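PDB 6OM4: MccB protein from Escherichia coli, which probably uses ATP to adenylylate the N-formylated MccA peptide and form its phosphoramidate bond, a step in making the antibiotic microcin C7. Local coordinates for residues A[1-11]-A[41-53]. Sequence-based numbering, arbitrary orientation.
Sequences MDYILGRYVKI and TAYCFITPSSYTA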
loop_
_atom_site.group_PDB
_atom_site.type_symbol
_atom_site.label_atom_id
_atom_site.label_comp_id
_atom_site.label_asym_id
_atom_site.label_seq_id
_atom_site.Cartn_x
_atom_site.Cartn_y
_atom_site.Cartn_z
ATOM N N MET A 1 1.771 -18.233 -27.363
ATOM C CA MET A 1 1.925 -17.168 -28.346
ATOM C C MET A 1 0.576 -16.536 -28.735
ATOM O O MET A 1 0.570 -15.771 -29.652
ATOM C CB MET A 1 2.606 -17.696 -29.607
ATOM C CG MET A 1 1.838 -18.727 -30.409
ATOM S SD MET A 1 2.942 -19.111 -31.819
ATOM C CE MET A 1 3.071 -20.897 -31.682
ATOM N N ASP A 2 -0.517 -16.826 -28.013
ATOM C CA ASP A 2 -1.765 -16.073 -28.121
ATOM C C ASP A 2 -1.697 -14.888 -27.152
ATOM O O ASP A 2 -1.257 -15.027 -25.989
ATOM C CB ASP A 2 -3.005 -16.911 -27.773
ATOM C CG ASP A 2 -3.421 -17.912 -28.842
ATOM O OD1 ASP A 2 -2.960 -17.791 -29.987
ATOM O OD2 ASP A 2 -4.188 -18.811 -28.505
ATOM N N TYR A 3 -2.162 -13.737 -27.651
ATOM C CA TYR A 3 -2.290 -12.499 -26.916
ATOM C C TYR A 3 -3.760 -12.082 -26.867
ATOM O O TYR A 3 -4.550 -12.442 -27.774
ATOM C CB TYR A 3 -1.460 -11.399 -27.579
ATOM C CG TYR A 3 0.017 -11.608 -27.386
ATOM C CD1 TYR A 3 0.630 -11.213 -26.217
ATOM C CD2 TYR A 3 0.761 -12.229 -28.366
ATOM C CE1 TYR A 3 2.002 -11.378 -26.049
ATOM C CE2 TYR A 3 2.115 -12.419 -28.203
ATOM C CZ TYR A 3 2.726 -12.012 -27.035
ATOM O OH TYR A 3 4.073 -12.171 -26.878
ATOM N N ILE A 4 -4.109 -11.272 -25.855
ATOM C CA ILE A 4 -5.452 -10.748 -25.692
ATOM C C ILE A 4 -5.365 -9.285 -25.234
ATOM O O ILE A 4 -4.436 -8.907 -24.515
ATOM C CB ILE A 4 -6.284 -11.604 -24.716
ATOM C CG1 ILE A 4 -7.761 -11.214 -24.736
ATOM C CG2 ILE A 4 -5.739 -11.619 -23.298
ATOM C CD1 ILE A 4 -8.664 -12.298 -24.161
ATOM N N LEU A 5 -6.326 -8.481 -25.692
ATOM C CA LEU A 5 -6.453 -7.095 -25.257
ATOM C C LEU A 5 -7.005 -7.078 -23.832
ATOM O O LEU A 5 -8.024 -7.691 -23.552
ATOM C CB LEU A 5 -7.361 -6.308 -26.201
ATOM C CG LEU A 5 -7.367 -4.778 -26.017
ATOM C CD1 LEU A 5 -6.056 -4.163 -26.450
ATOM C CD2 LEU A 5 -8.470 -4.140 -26.813
ATOM N N GLY A 6 -6.281 -6.418 -22.915
ATOM C CA GLY A 6 -6.777 -6.249 -21.555
ATOM C C GLY A 6 -8.096 -5.474 -21.528
ATOM O O GLY A 6 -8.336 -4.588 -22.366
ATOM N N ARG A 7 -8.963 -5.792 -20.558
ATOM C CA ARG A 7 -10.276 -5.170 -20.467
ATOM C C ARG A 7 -10.113 -3.719 -19.988
ATOM O O ARG A 7 -11.041 -2.924 -20.100
ATOM C CB ARG A 7 -11.203 -5.952 -19.534
ATOM C CG ARG A 7 -11.509 -7.373 -19.989
ATOM C CD ARG A 7 -12.502 -7.468 -21.120
ATOM N NE ARG A 7 -13.796 -6.833 -20.850
ATOM C CZ ARG A 7 -14.893 -7.440 -20.416
ATOM N NH1 ARG A 7 -14.917 -8.753 -20.257
ATOM N NH2 ARG A 7 -15.949 -6.713 -20.080
ATOM N N TYR A 8 -8.908 -3.372 -19.525
ATOM C CA TYR A 8 -8.597 -2.051 -18.907
ATOM C C TYR A 8 -8.099 -1.066 -19.964
ATOM O O TYR A 8 -7.712 0.074 -19.639
ATOM C CB TYR A 8 -7.614 -2.182 -17.734
ATOM C CG TYR A 8 -6.445 -3.063 -18.054
ATOM C CD1 TYR A 8 -5.360 -2.572 -18.744
ATOM C CD2 TYR A 8 -6.499 -4.414 -17.781
ATOM C CE1 TYR A 8 -4.316 -3.383 -19.129
ATOM C CE2 TYR A 8 -5.455 -5.245 -18.134
ATOM C CZ TYR A 8 -4.373 -4.734 -18.822
ATOM O OH TYR A 8 -3.365 -5.586 -19.151
ATOM N N VAL A 9 -8.159 -1.463 -21.238
ATOM C CA VAL A 9 -7.852 -0.576 -22.349
ATOM C C VAL A 9 -9.110 0.202 -22.740
ATOM O O VAL A 9 -10.182 -0.351 -22.904
ATOM C CB VAL A 9 -7.272 -1.367 -23.532
ATOM C CG1 VAL A 9 -6.902 -0.472 -24.713
ATOM C CG2 VAL A 9 -6.055 -2.135 -23.052
ATOM N N LYS A 10 -8.920 1.508 -22.913
ATOM C CA LYS A 10 -9.938 2.399 -23.436
ATOM C C LYS A 10 -9.281 3.304 -24.474
ATOM O O LYS A 10 -8.046 3.464 -24.461
ATOM C CB LYS A 10 -10.561 3.224 -22.301
ATOM C CG LYS A 10 -9.551 4.096 -21.556
ATOM C CD LYS A 10 -10.107 4.655 -20.272
ATOM C CE LYS A 10 -11.375 5.444 -20.491
ATOM N NZ LYS A 10 -11.600 6.390 -19.369
ATOM N N ILE A 11 -10.108 3.935 -25.305
ATOM C CA ILE A 11 -9.610 4.697 -26.465
ATOM C C ILE A 11 -10.414 5.988 -26.583
ATOM O O ILE A 11 -11.648 5.939 -26.422
ATOM C CB ILE A 11 -9.707 3.876 -27.762
ATOM C CG1 ILE A 11 -8.991 2.518 -27.724
ATOM C CG2 ILE A 11 -9.260 4.706 -28.955
ATOM C CD1 ILE A 11 -7.508 2.605 -27.581
ATOM N N THR A 41 -4.970 -2.621 -34.820
ATOM C CA THR A 41 -4.152 -3.678 -34.262
ATOM C C THR A 41 -4.800 -4.227 -32.979
ATOM O O THR A 41 -4.958 -5.440 -32.816
ATOM C CB THR A 41 -2.709 -3.209 -34.027
ATOM O OG1 THR A 41 -2.187 -2.783 -35.290
ATOM C CG2 THR A 41 -1.795 -4.267 -33.441
ATOM N N ALA A 42 -5.180 -3.333 -32.076
ATOM C CA ALA A 42 -5.784 -3.666 -30.804
ATOM C C ALA A 42 -7.002 -4.567 -31.021
ATOM O O ALA A 42 -7.183 -5.623 -30.333
ATOM C CB ALA A 42 -6.171 -2.407 -30.085
ATOM N N TYR A 43 -7.800 -4.187 -32.015
ATOM C CA TYR A 43 -9.055 -4.844 -32.299
ATOM C C TYR A 43 -8.848 -6.317 -32.676
ATOM O O TYR A 43 -9.711 -7.154 -32.352
ATOM C CB TYR A 43 -9.784 -4.062 -33.382
ATOM C CG TYR A 43 -11.144 -4.592 -33.765
ATOM C CD1 TYR A 43 -12.267 -4.257 -33.022
ATOM C CD2 TYR A 43 -11.311 -5.355 -34.902
ATOM C CE1 TYR A 43 -13.535 -4.658 -33.409
ATOM C CE2 TYR A 43 -12.577 -5.775 -35.296
ATOM C CZ TYR A 43 -13.686 -5.434 -34.542
ATOM O OH TYR A 43 -14.939 -5.846 -34.915
ATOM N N CYS A 44 -7.706 -6.644 -33.305
ATOM C CA CYS A 44 -7.397 -8.020 -33.661
ATOM C C CYS A 44 -7.285 -8.927 -32.439
ATOM O O CYS A 44 -7.335 -10.141 -32.589
ATOM C CB CYS A 44 -6.078 -8.119 -34.408
ATOM S SG CYS A 44 -6.155 -7.294 -36.013
ATOM N N PHE A 45 -7.040 -8.358 -31.260
ATOM C CA PHE A 45 -6.757 -9.173 -30.084
ATOM C C PHE A 45 -7.911 -9.156 -29.074
ATOM O O PHE A 45 -7.672 -9.490 -27.947
ATOM C CB PHE A 45 -5.437 -8.707 -29.443
ATOM C CG PHE A 45 -4.242 -8.896 -30.332
ATOM C CD1 PHE A 45 -3.607 -10.127 -30.416
ATOM C CD2 PHE A 45 -3.811 -7.877 -31.164
ATOM C CE1 PHE A 45 -2.546 -10.318 -31.297
ATOM C CE2 PHE A 45 -2.761 -8.070 -32.042
ATOM C CZ PHE A 45 -2.107 -9.278 -32.084
ATOM N N ILE A 46 -9.135 -8.803 -29.483
ATOM C CA ILE A 46 -10.271 -8.878 -28.573
ATOM C C ILE A 46 -10.425 -10.326 -28.080
ATOM O O ILE A 46 -10.654 -10.591 -26.847
ATOM C CB ILE A 46 -11.554 -8.338 -29.236
ATOM C CG1 ILE A 46 -11.464 -6.847 -29.562
ATOM C CG2 ILE A 46 -12.758 -8.613 -28.345
ATOM C CD1 ILE A 46 -10.979 -6.013 -28.455
ATOM N N THR A 47 -10.276 -11.276 -29.026
ATOM C CA THR A 47 -10.264 -12.706 -28.749
ATOM C C THR A 47 -8.812 -13.140 -28.823
ATOM O O THR A 47 -8.029 -12.504 -29.527
ATOM C CB THR A 47 -11.129 -13.536 -29.726
ATOM O OG1 THR A 47 -10.573 -13.567 -31.045
ATOM C CG2 THR A 47 -12.545 -13.015 -29.826
ATOM N N PRO A 48 -8.410 -14.214 -28.110
ATOM C CA PRO A 48 -7.011 -14.645 -28.069
ATOM C C PRO A 48 -6.513 -14.926 -29.491
ATOM O O PRO A 48 -7.131 -15.672 -30.215
ATOM C CB PRO A 48 -7.037 -15.960 -27.270
ATOM C CG PRO A 48 -8.295 -15.847 -26.426
ATOM C CD PRO A 48 -9.274 -15.071 -27.278
ATOM N N SER A 49 -5.394 -14.327 -29.859
ATOM C CA SER A 49 -4.900 -14.445 -31.194
ATOM C C SER A 49 -3.371 -14.391 -31.202
ATOM O O SER A 49 -2.758 -13.660 -30.396
ATOM C CB SER A 49 -5.479 -13.356 -32.036
ATOM O OG SER A 49 -4.855 -13.364 -33.310
ATOM N N SER A 50 -2.743 -15.137 -32.125
ATOM C CA SER A 50 -1.299 -15.003 -32.373
ATOM C C SER A 50 -1.025 -13.708 -33.159
ATOM O O SER A 50 -1.876 -13.138 -33.758
ATOM C CB SER A 50 -0.710 -16.186 -33.108
ATOM O OG SER A 50 -1.374 -16.378 -34.350
ATOM N N TYR A 51 0.214 -13.270 -33.114
ATOM C CA TYR A 51 0.718 -12.206 -33.977
ATOM C C TYR A 51 0.390 -12.491 -35.434
ATOM O O TYR A 51 -0.133 -11.645 -36.117
ATOM C CB TYR A 51 2.232 -12.153 -33.836
ATOM C CG TYR A 51 2.922 -11.047 -34.579
ATOM C CD1 TYR A 51 3.136 -9.821 -33.966
ATOM C CD2 TYR A 51 3.442 -11.249 -35.840
ATOM C CE1 TYR A 51 3.821 -8.801 -34.608
ATOM C CE2 TYR A 51 4.151 -10.248 -36.491
ATOM C CZ TYR A 51 4.320 -9.014 -35.881
ATOM O OH TYR A 51 4.997 -8.008 -36.510
ATOM N N THR A 52 0.682 -13.710 -35.903
ATOM C CA THR A 52 0.433 -14.018 -37.356
ATOM C C THR A 52 -1.069 -14.047 -37.690
ATOM O O THR A 52 -1.465 -13.507 -38.718
ATOM C CB THR A 52 1.160 -15.278 -37.837
ATOM O OG1 THR A 52 0.441 -16.385 -37.284
ATOM C CG2 THR A 52 2.621 -15.273 -37.452
ATOM N N ALA A 53 -1.921 -14.642 -36.843
ATOM C CA ALA A 53 -3.348 -14.669 -37.071
ATOM C C ALA A 53 -3.925 -13.252 -37.148
ATOM O O ALA A 53 -4.845 -13.020 -37.940
ATOM C CB ALA A 53 -4.056 -15.493 -36.006
HETATM O O HOH W 1 2.170 -14.736 -31.486
HETATM O O HOH W 2 -3.904 -17.487 -33.030
HETATM O O HOH W 3 -10.263 -8.803 -24.746
#
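Tyr3 and Ser49 form a hydrogen-bonded antiparallel pair that joins strand 2-5, the middle strand of a small three-stranded sheet, to the short edge strand 49-50. Two bonds define the pair: Tyr3 N gives a nearly straight one to Ser49 O (2.8 Å, 173° at the hydrogen), approaching from above the carbonyl plane, while Ser49 N reaches Tyr3 O (2.9 Å) in the plane of the Tyr3 carbonyl. Beyond the edge strand, Phe45 O accepts from Leu5 N at 2.8 Å.

Packing is densest on the face carrying Tyr3 and around Leu5. Phe45 turns its ring edge to Tyr3 O, CD1 lying 3.6 Å from it, and Phe69 meets both aromatic rings. With CG anti to the backbone N (chi1 -169°), Leu5 sends its two methyls to different partners: CD1 to Ala42 CB of helix 32-43, and CD2 to Ile46 CD1 alongside (3.5 Å).

The side bearing Asp2, Ile4 and Pro48 is looser, Ile4 CD1 standing 4.2 Å from Pro48 CD. Water bridges polar atoms here: one donates to Leu5 O and Ile46 O, another accepts from Ser50 N and donates to Asp2 OD1. Ser50 N-caps helix 51-58, its OG accepting from Ala53 N at 3.1 Å.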